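Local coordinates for protein 3-deoxy-d-manno-octulosonic-acid transferase (PDB 4BFC) that probably transfers Kdo sugars from CMP-Kdo to a lipid A precursor during lipopolysaccharide synthesis, this fragment being its C-terminal CMP-Kdo binding domain, at residues A31-Q36 against W123-L128; V45-T50 against L72-V77; P161-F166 against V179-D184. All blocks are in the same frame, centred on the assembly; numbering follows the deposited sequence.

Contact 1: A31-Q36 against W123-L128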
loop_
_atom_site.group_PDB
_atom_site.type_symbol
_atom_site.label_atom_id
_atom_site.label_comp_id
_atom_site.label_asym_id
_atom_site.label_seq_id
_atom_site.Cartn_x
_atom_site.Cartn_y
_atom_site.Cartn_z
ATOM N N ALA A 31 -10.941 19.790 20.769
ATOM C CA ALA A 31 -11.224 20.735 21.845
ATOM C C ALA A 31 -11.693 20.040 23.141
ATOM O O ALA A 31 -11.242 20.411 24.230
ATOM C CB ALA A 31 -12.199 21.812 21.368
ATOM N N GLN A 32 -12.520 19.001 23.038
ATOM C CA GLN A 32 -12.963 18.230 24.211
ATOM C C GLN A 32 -11.794 17.516 24.882
ATOM O O GLN A 32 -11.674 17.502 26.122
ATOM C CB GLN A 32 -14.048 17.217 23.843
ATOM C CG GLN A 32 -15.402 17.833 23.540
ATOM C CD GLN A 32 -16.384 16.824 22.972
ATOM O OE1 GLN A 32 -16.186 16.302 21.870
ATOM N NE2 GLN A 32 -17.459 16.550 23.717
ATOM N N LEU A 33 -10.917 16.933 24.067
ATOM C CA LEU A 33 -9.819 16.155 24.597
ATOM C C LEU A 33 -8.703 17.059 25.146
ATOM O O LEU A 33 -8.038 16.679 26.101
ATOM C CB LEU A 33 -9.262 15.216 23.528
ATOM C CG LEU A 33 -10.105 14.047 23.027
ATOM C CD1 LEU A 33 -9.252 13.294 22.021
ATOM C CD2 LEU A 33 -10.451 13.030 24.128
ATOM N N HIS A 34 -8.478 18.192 24.510
ATOM C CA HIS A 34 -7.515 19.185 25.000
ATOM C C HIS A 34 -7.848 19.557 26.425
ATOM O O HIS A 34 -6.948 19.731 27.273
ATOM C CB HIS A 34 -7.595 20.447 24.159
ATOM C CG HIS A 34 -6.561 21.487 24.538
ATOM N ND1 HIS A 34 -6.764 22.396 25.531
ATOM C CD2 HIS A 34 -5.295 21.731 24.030
ATOM C CE1 HIS A 34 -5.663 23.164 25.647
ATOM N NE2 HIS A 34 -4.773 22.760 24.724
ATOM N N GLN A 35 -9.142 19.703 26.683
ATOM C CA GLN A 35 -9.628 19.994 28.043
ATOM C C GLN A 35 -9.531 18.795 29.017
ATOM O O GLN A 35 -8.988 18.927 30.115
ATOM C CB GLN A 35 -11.070 20.477 27.962
ATOM C CG GLN A 35 -11.561 21.286 29.149
ATOM C CD GLN A 35 -12.899 21.953 28.849
ATOM O OE1 GLN A 35 -13.048 23.175 28.973
ATOM N NE2 GLN A 35 -13.877 21.150 28.428
ATOM N N GLN A 36 -10.069 17.631 28.634
ATOM C CA GLN A 36 -10.074 16.458 29.522
ATOM C C GLN A 36 -8.722 15.857 29.824
ATOM O O GLN A 36 -8.564 15.126 30.807
ATOM C CB GLN A 36 -10.892 15.352 28.914
ATOM C CG GLN A 36 -12.370 15.458 29.149
ATOM C CD GLN A 36 -13.063 14.254 28.585
ATOM O OE1 GLN A 36 -13.789 14.356 27.593
ATOM N NE2 GLN A 36 -12.819 13.088 29.191
ATOM N N TRP A 123 -6.615 13.509 11.633
ATOM C CA TRP A 123 -7.023 14.896 11.818
ATOM C C TRP A 123 -7.134 15.274 13.281
ATOM O O TRP A 123 -6.752 16.350 13.658
ATOM C CB TRP A 123 -8.337 15.211 11.100
ATOM C CG TRP A 123 -8.075 15.529 9.654
ATOM C CD1 TRP A 123 -7.499 14.689 8.705
ATOM C CD2 TRP A 123 -8.279 16.821 8.956
ATOM N NE1 TRP A 123 -7.381 15.331 7.493
ATOM C CE2 TRP A 123 -7.826 16.610 7.572
ATOM C CE3 TRP A 123 -8.789 18.071 9.316
ATOM C CZ2 TRP A 123 -7.886 17.624 6.609
ATOM C CZ3 TRP A 123 -8.837 19.086 8.335
ATOM C CH2 TRP A 123 -8.397 18.859 7.016
ATOM N N LEU A 124 -7.663 14.368 14.102
ATOM C CA LEU A 124 -7.751 14.664 15.523
ATOM C C LEU A 124 -6.345 14.964 16.106
ATOM O O LEU A 124 -6.206 15.943 16.850
ATOM C CB LEU A 124 -8.400 13.484 16.281
ATOM C CG LEU A 124 -8.514 13.389 17.812
ATOM C CD1 LEU A 124 -9.201 14.647 18.272
ATOM C CD2 LEU A 124 -9.278 12.102 18.237
ATOM N N TRP A 125 -5.378 14.084 15.807
ATOM C CA TRP A 125 -4.003 14.212 16.367
ATOM C C TRP A 125 -3.356 15.470 15.854
ATOM O O TRP A 125 -2.803 16.219 16.630
ATOM C CB TRP A 125 -3.160 12.990 16.100
ATOM C CG TRP A 125 -3.941 11.736 16.472
ATOM C CD1 TRP A 125 -4.254 10.687 15.645
ATOM C CD2 TRP A 125 -4.667 11.487 17.719
ATOM N NE1 TRP A 125 -5.077 9.783 16.280
ATOM C CE2 TRP A 125 -5.363 10.206 17.533
ATOM C CE3 TRP A 125 -4.820 12.176 18.914
ATOM C CZ2 TRP A 125 -6.143 9.662 18.513
ATOM C CZ3 TRP A 125 -5.668 11.630 19.898
ATOM C CH2 TRP A 125 -6.260 10.374 19.713
ATOM N N TYR A 126 -3.394 15.709 14.538
ATOM C CA TYR A 126 -2.862 17.041 14.068
ATOM C C TYR A 126 -3.531 18.241 14.789
ATOM O O TYR A 126 -2.883 19.195 15.156
ATOM C CB TYR A 126 -3.162 17.231 12.570
ATOM C CG TYR A 126 -2.347 16.412 11.624
ATOM C CD1 TYR A 126 -0.965 16.301 11.823
ATOM C CD2 TYR A 126 -2.928 15.769 10.505
ATOM C CE1 TYR A 126 -0.171 15.583 10.961
ATOM C CE2 TYR A 126 -2.119 15.047 9.624
ATOM C CZ TYR A 126 -0.761 14.965 9.854
ATOM O OH TYR A 126 0.036 14.289 9.002
ATOM N N ALA A 127 -4.842 18.168 15.033
ATOM C CA ALA A 127 -5.536 19.283 15.691
ATOM C C ALA A 127 -5.072 19.466 17.168
ATOM O O ALA A 127 -5.282 20.519 17.776
ATOM C CB ALA A 127 -7.045 19.085 15.637
ATOM N N LEU A 128 -4.442 18.446 17.718
ATOM C CA LEU A 128 -3.902 18.502 19.091
ATOM C C LEU A 128 -2.411 18.879 19.142
ATOM O O LEU A 128 -1.822 19.036 20.245
ATOM C CB LEU A 128 -4.185 17.196 19.856
ATOM C CG LEU A 128 -5.677 16.924 20.164
ATOM C CD1 LEU A 128 -5.810 15.564 20.815
ATOM C CD2 LEU A 128 -6.219 18.003 21.103
#
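Leu33 turns its CG away from the carbonyl carbon (chi1 -68°) and extends beyond it, which carries CD1 towards helix 122-128. Leu124 has the other setting. Its CG lies opposite the backbone N (chi1 173°), and both of its methyls reach the same Leu33 methyl. Leu33 CD1 is 4.0 Å from Leu124 CD2 and equally near Leu124 CD1. The two side chains cross at about a right angle, with the end of Leu33 placed against the fork of Leu124. The same Leu33 CD1 lies 4.3 Å from Leu128 CD1. Leu33 CD1 also lies 4.5 Å from Trp125 CZ3, approaching the indole obliquely. The other methyl of Leu128 serves the next residue along: Leu128 CD2 is 4.1 Å from His34 CB and just as close to His34 N. Within its own helix, Leu124 CG sits 3.9 Å above one face of the Trp125 ring, displaced towards its rim. Methyl packing carries the contact. The axes of the two short segments stay 10.2 Å apart and cross at -55°. This is helix-on-helix packing beside the central sheet. Leu124 also reaches back along helix 24-36 to Phe26, Gln29 and Ala30. On the far side of helix 122-128, Tyr126 packs on strand 131-134 and helix 148-152.

Contact 2: V45-T50 against L72-V77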
loop_
_atom_site.group_PDB
_atom_site.type_symbol
_atom_site.label_atom_id
_atom_site.label_comp_id
_atom_site.label_asym_id
_atom_site.label_seq_id
_atom_site.Cartn_x
_atom_site.Cartn_y
_atom_site.Cartn_z
ATOM N N VAL A 45 4.051 16.977 20.433
ATOM C CA VAL A 45 4.813 16.807 19.171
ATOM C C VAL A 45 4.303 15.517 18.523
ATOM O O VAL A 45 4.207 14.490 19.236
ATOM C CB VAL A 45 6.349 16.825 19.417
ATOM C CG1 VAL A 45 6.711 18.084 20.235
ATOM C CG2 VAL A 45 6.923 15.605 20.143
ATOM N N THR A 46 4.081 15.563 17.209
ATOM C CA THR A 46 3.441 14.373 16.595
ATOM C C THR A 46 4.271 13.808 15.434
ATOM O O THR A 46 4.718 14.610 14.531
ATOM C CB THR A 46 2.047 14.820 16.158
ATOM O OG1 THR A 46 1.270 15.057 17.327
ATOM C CG2 THR A 46 1.282 13.760 15.289
ATOM N N ILE A 47 4.495 12.502 15.369
ATOM C CA ILE A 47 5.075 11.903 14.203
ATOM C C ILE A 47 3.935 11.117 13.510
ATOM O O ILE A 47 3.324 10.232 14.109
ATOM C CB ILE A 47 6.302 11.003 14.402
ATOM C CG1 ILE A 47 5.978 9.808 15.327
ATOM C CG2 ILE A 47 7.452 11.812 15.023
ATOM C CD1 ILE A 47 7.163 8.916 15.697
ATOM N N ALA A 48 3.662 11.528 12.298
ATOM C CA ALA A 48 2.410 11.120 11.609
ATOM C C ALA A 48 2.712 10.361 10.363
ATOM O O ALA A 48 3.630 10.699 9.610
ATOM C CB ALA A 48 1.581 12.358 11.282
ATOM N N SER A 49 1.903 9.317 10.123
ATOM C CA SER A 49 2.107 8.471 8.922
ATOM C C SER A 49 3.526 7.901 8.797
ATOM O O SER A 49 4.141 7.923 7.722
ATOM C CB SER A 49 1.691 9.213 7.666
ATOM O OG SER A 49 0.322 9.538 7.754
ATOM N N THR A 50 4.034 7.383 9.896
ATOM C CA THR A 50 5.404 6.919 9.979
ATOM C C THR A 50 5.544 5.512 9.421
ATOM O O THR A 50 4.605 4.692 9.418
ATOM C CB THR A 50 5.941 6.930 11.430
ATOM O OG1 THR A 50 5.016 6.265 12.289
ATOM C CG2 THR A 50 6.124 8.403 11.906
ATOM N N LEU A 72 6.680 17.564 27.729
ATOM C CA LEU A 72 6.625 17.145 26.286
ATOM C C LEU A 72 5.834 15.836 26.240
ATOM O O LEU A 72 5.931 15.012 27.150
ATOM C CB LEU A 72 8.046 16.844 25.762
ATOM C CG LEU A 72 8.914 18.038 25.400
ATOM C CD1 LEU A 72 10.320 17.547 25.155
ATOM C CD2 LEU A 72 8.387 18.660 24.107
ATOM N N VAL A 73 5.156 15.579 25.129
ATOM C CA VAL A 73 4.596 14.224 24.912
ATOM C C VAL A 73 4.580 14.098 23.421
ATOM O O VAL A 73 4.297 15.086 22.711
ATOM C CB VAL A 73 3.168 14.116 25.441
ATOM C CG1 VAL A 73 2.216 15.245 24.964
ATOM C CG2 VAL A 73 2.632 12.703 25.194
ATOM N N CYS A 74 4.931 12.901 22.983
ATOM C CA CYS A 74 4.937 12.607 21.499
ATOM C C CYS A 74 3.777 11.704 21.147
ATOM O O CYS A 74 3.697 10.601 21.627
ATOM C CB CYS A 74 6.223 11.972 21.131
ATOM S SG CYS A 74 6.350 11.591 19.397
ATOM N N ILE A 75 2.945 12.179 20.233
ATOM C CA ILE A 75 1.894 11.330 19.621
ATOM C C ILE A 75 2.519 10.586 18.426
ATOM O O ILE A 75 3.152 11.251 17.561
ATOM C CB ILE A 75 0.673 12.176 19.201
ATOM C CG1 ILE A 75 0.028 12.858 20.434
ATOM C CG2 ILE A 75 -0.333 11.249 18.411
ATOM C CD1 ILE A 75 -1.218 13.688 20.136
ATOM N N VAL A 76 2.329 9.263 18.319
ATOM C CA VAL A 76 2.904 8.456 17.193
ATOM C C VAL A 76 1.743 7.818 16.407
ATOM O O VAL A 76 0.911 7.159 17.013
ATOM C CB VAL A 76 3.858 7.357 17.738
ATOM C CG1 VAL A 76 4.413 6.583 16.569
ATOM C CG2 VAL A 76 5.021 8.045 18.488
ATOM N N VAL A 77 1.688 8.087 15.096
ATOM C CA VAL A 77 0.577 7.600 14.259
ATOM C C VAL A 77 1.199 6.782 13.112
ATOM O O VAL A 77 1.505 7.323 12.035
ATOM C CB VAL A 77 -0.303 8.752 13.724
ATOM C CG1 VAL A 77 -1.614 8.169 13.150
ATOM C CG2 VAL A 77 -0.499 9.876 14.758
#
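Val45 N donates to Val73 O at 3.0 Å, and the bond is almost straight, with an N-H...O angle of 174°. Val45 O then accepts from Ile75 N at 2.8 Å. That donor comes in tilted from the carbonyl plane, and the same oxygen also takes a CA-H contact from Cys74. Two residues on, the pattern repeats. Ile47 N donates to Ile75 O at 2.9 Å, and Ile47 O accepts from Val77 N. Both donors lie nearly along the C=O axis. The result is a parallel ladder pairing Val45 with Cys74, Thr46 with Ile75, Ile47 with Val76 and Ala48 with Val77. These are the two strands of a beta-alpha-beta crossover through helix 54-68, in the central parallel sheet of a Rossmann-like domain, as in GT-B glycosyltransferases. The backbones of Thr46 and Ala48 face the other way and bond to strand 131-134 and Gly135. Thr46 OG1 sits 3.5 Å from Ile75 CB, but its hydrogen-bond partner is Ser129 OG. On the opposite face, the Ile47 side chain lies beside Val76, with Ile47 CD1 3.6 Å from Val76 CG2. Ile47 CG1 stands between its backbone N and carbonyl carbon (chi1 60°), which brings this branch across to the neighbouring strand. Past the corner at Ser49, Val77 O receives a weak bond from Thr50 N at 3.3 Å. Thr50 OG1 is hydrogen-bonded to Glu55 OE2 in helix 54-68.

Contact 3: P161-F166 against V179-D184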
loop_
_atom_site.group_PDB
_atom_site.type_symbol
_atom_site.label_atom_id
_atom_site.label_comp_id
_atom_site.label_asym_id
_atom_site.label_seq_id
_atom_site.Cartn_x
_atom_site.Cartn_y
_atom_site.Cartn_z
ATOM N N PRO A 161 13.909 14.246 3.702
ATOM C CA PRO A 161 14.321 14.687 2.353
ATOM C C PRO A 161 13.679 13.865 1.245
ATOM O O PRO A 161 13.598 14.341 0.084
ATOM C CB PRO A 161 15.844 14.470 2.363
ATOM C CG PRO A 161 16.192 13.797 3.622
ATOM C CD PRO A 161 14.957 13.544 4.438
ATOM N N ARG A 162 13.191 12.657 1.613
ATOM C CA ARG A 162 12.568 11.750 0.590
ATOM C C ARG A 162 11.039 11.932 0.487
ATOM O O ARG A 162 10.260 11.161 1.059
ATOM C CB ARG A 162 13.058 10.339 0.772
ATOM C CG ARG A 162 14.550 10.209 0.364
ATOM C CD ARG A 162 15.174 9.011 1.032
ATOM N NE ARG A 162 15.333 9.056 2.511
ATOM C CZ ARG A 162 16.334 9.670 3.152
ATOM N NH1 ARG A 162 17.236 10.331 2.419
ATOM N NH2 ARG A 162 16.425 9.690 4.509
ATOM N N TYR A 163 10.648 12.994 -0.218
ATOM C CA TYR A 163 9.246 13.421 -0.315
ATOM C C TYR A 163 8.722 13.422 -1.748
ATOM O O TYR A 163 7.792 14.082 -2.045
ATOM C CB TYR A 163 9.029 14.784 0.375
ATOM C CG TYR A 163 9.876 15.909 -0.199
ATOM C CD1 TYR A 163 9.476 16.585 -1.348
ATOM C CD2 TYR A 163 11.084 16.289 0.426
ATOM C CE1 TYR A 163 10.258 17.616 -1.855
ATOM C CE2 TYR A 163 11.866 17.316 -0.085
ATOM C CZ TYR A 163 11.420 17.979 -1.205
ATOM O OH TYR A 163 12.166 18.994 -1.738
ATOM N N PHE A 164 9.376 12.677 -2.605
ATOM C CA PHE A 164 9.180 12.765 -4.090
ATOM C C PHE A 164 7.781 12.392 -4.568
ATOM O O PHE A 164 7.317 12.888 -5.638
ATOM C CB PHE A 164 10.264 11.975 -4.807
ATOM C CG PHE A 164 10.436 10.591 -4.303
ATOM C CD1 PHE A 164 9.578 9.534 -4.747
ATOM C CD2 PHE A 164 11.435 10.300 -3.379
ATOM C CE1 PHE A 164 9.776 8.246 -4.282
ATOM C CE2 PHE A 164 11.622 8.999 -2.921
ATOM C CZ PHE A 164 10.789 7.993 -3.380
ATOM N N ASN A 165 7.033 11.678 -3.731
ATOM C CA ASN A 165 5.610 11.423 -4.126
ATOM C C ASN A 165 4.718 12.629 -3.993
ATOM O O ASN A 165 3.641 12.640 -4.579
ATOM C CB ASN A 165 4.998 10.136 -3.523
ATOM C CG ASN A 165 5.798 8.898 -3.932
ATOM O OD1 ASN A 165 6.323 8.809 -5.093
ATOM N ND2 ASN A 165 5.897 7.922 -3.028
ATOM N N PHE A 166 5.236 13.669 -3.344
ATOM C CA PHE A 166 4.553 14.933 -3.094
ATOM C C PHE A 166 5.519 16.083 -3.478
ATOM O O PHE A 166 5.483 17.188 -2.931
ATOM C CB PHE A 166 4.143 15.009 -1.603
ATOM C CG PHE A 166 3.012 14.096 -1.274
ATOM C CD1 PHE A 166 1.691 14.524 -1.439
ATOM C CD2 PHE A 166 3.282 12.778 -0.875
ATOM C CE1 PHE A 166 0.651 13.610 -1.199
ATOM C CE2 PHE A 166 2.227 11.860 -0.674
ATOM C CZ PHE A 166 0.903 12.325 -0.779
ATOM N N VAL A 179 7.476 25.249 5.099
ATOM C CA VAL A 179 7.657 23.856 5.551
ATOM C C VAL A 179 9.138 23.652 5.884
ATOM O O VAL A 179 10.044 24.246 5.240
ATOM C CB VAL A 179 7.215 22.841 4.476
ATOM C CG1 VAL A 179 8.176 22.802 3.285
ATOM C CG2 VAL A 179 7.089 21.431 5.106
ATOM N N LEU A 180 9.402 22.876 6.908
ATOM C CA LEU A 180 10.745 22.623 7.354
ATOM C C LEU A 180 11.262 21.279 6.889
ATOM O O LEU A 180 10.637 20.209 7.063
ATOM C CB LEU A 180 10.864 22.764 8.892
ATOM C CG LEU A 180 10.381 24.179 9.331
ATOM C CD1 LEU A 180 9.964 24.154 10.789
ATOM C CD2 LEU A 180 11.483 25.182 9.158
ATOM N N ILE A 181 12.422 21.298 6.256
ATOM C CA ILE A 181 13.034 20.063 5.827
ATOM C C ILE A 181 14.161 19.556 6.755
ATOM O O ILE A 181 15.188 20.246 7.028
ATOM C CB ILE A 181 13.549 20.196 4.352
ATOM C CG1 ILE A 181 12.452 20.808 3.488
ATOM C CG2 ILE A 181 14.072 18.865 3.868
ATOM C CD1 ILE A 181 11.295 19.851 3.167
ATOM N N ALA A 182 13.940 18.386 7.328
ATOM C CA ALA A 182 14.959 17.680 8.110
ATOM C C ALA A 182 15.829 16.709 7.343
ATOM O O ALA A 182 15.348 15.826 6.644
ATOM C CB ALA A 182 14.378 16.977 9.333
ATOM N N GLN A 183 17.130 16.739 7.557
ATOM C CA GLN A 183 17.979 15.712 6.925
ATOM C C GLN A 183 18.021 14.354 7.640
ATOM O O GLN A 183 18.272 13.316 6.990
ATOM C CB GLN A 183 19.449 16.277 6.676
ATOM C CG GLN A 183 19.466 17.492 5.733
ATOM C CD GLN A 183 18.868 17.190 4.375
ATOM O OE1 GLN A 183 18.035 17.939 3.870
ATOM N NE2 GLN A 183 19.278 16.081 3.784
ATOM N N ASP A 184 17.771 14.318 8.951
ATOM C CA ASP A 184 17.793 13.104 9.761
ATOM C C ASP A 184 16.930 13.322 11.034
ATOM O O ASP A 184 16.393 14.424 11.211
ATOM C CB ASP A 184 19.197 12.604 10.127
ATOM C CG ASP A 184 20.029 13.690 10.834
ATOM O OD1 ASP A 184 19.475 14.609 11.485
ATOM O OD2 ASP A 184 21.254 13.602 10.711
HETATM O O HOH W 1 18.475 10.644 6.254
#
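Pro161 presses its ring on the backbone around Ala182. This is the tight part of the contact, with Pro161 CD only 3.2 Å from Ala182 O. That carbonyl oxygen is buried by the contact and has no hydrogen-bonding partner in the model. Further along, Tyr163 and Ile181 meet at about a right angle. Ile181 CD1 approaches the ring obliquely and ends 4.2 Å from Tyr163 CE2. The two segments flank helix 167-175, which links strand 157-159 to strand 180-181, at one edge of the sheet within this chain, in a beta-alpha-beta arrangement. Tyr163 lies over this helix, and its hydroxyl is hydrogen-bonded to Asp171 there. The outer side is looser. The Gln183 chain bends at its second torsion (chi2 -58°), which brings Gln183 NE2 back to 3.8 Å from Pro161 CG. This is a packing approach at an exposed residue. Next to it a water bridges the segments. It accepts from Arg162 NH2 at 2.9 Å, in the plane of the guanidinium, and donates to Gln183 O at 2.8 Å. Arg162 is also tied to the loop after strand 131-134, through the carbonyls of Leu138 and Asn139.

Contacts 1 and 2 are buried, whereas contact 3 lies at the surface. Contact 2 sits in the middle of the sheet, its centre about 4 Å from the centre of the chain, and rests mainly on backbone hydrogen bonds. Contact 1 joins two helices through leucine methyls. It touches contact 2 directly, as Trp125 packs on Ile75 and Val77, and Tyr126 on Ala48. Contact 3 reaches the same sheet as contact 2, at its far edge through strand 180-181, with centres about 17 Å apart and no touch between them. There apolar packing is mixed with a water bridge. Contacts 1 and 3 lie on opposite sides of the chain's centre. In segment 161-166, Asn165 O also accepts a hydrogen bond from Arg83 of a second subunit.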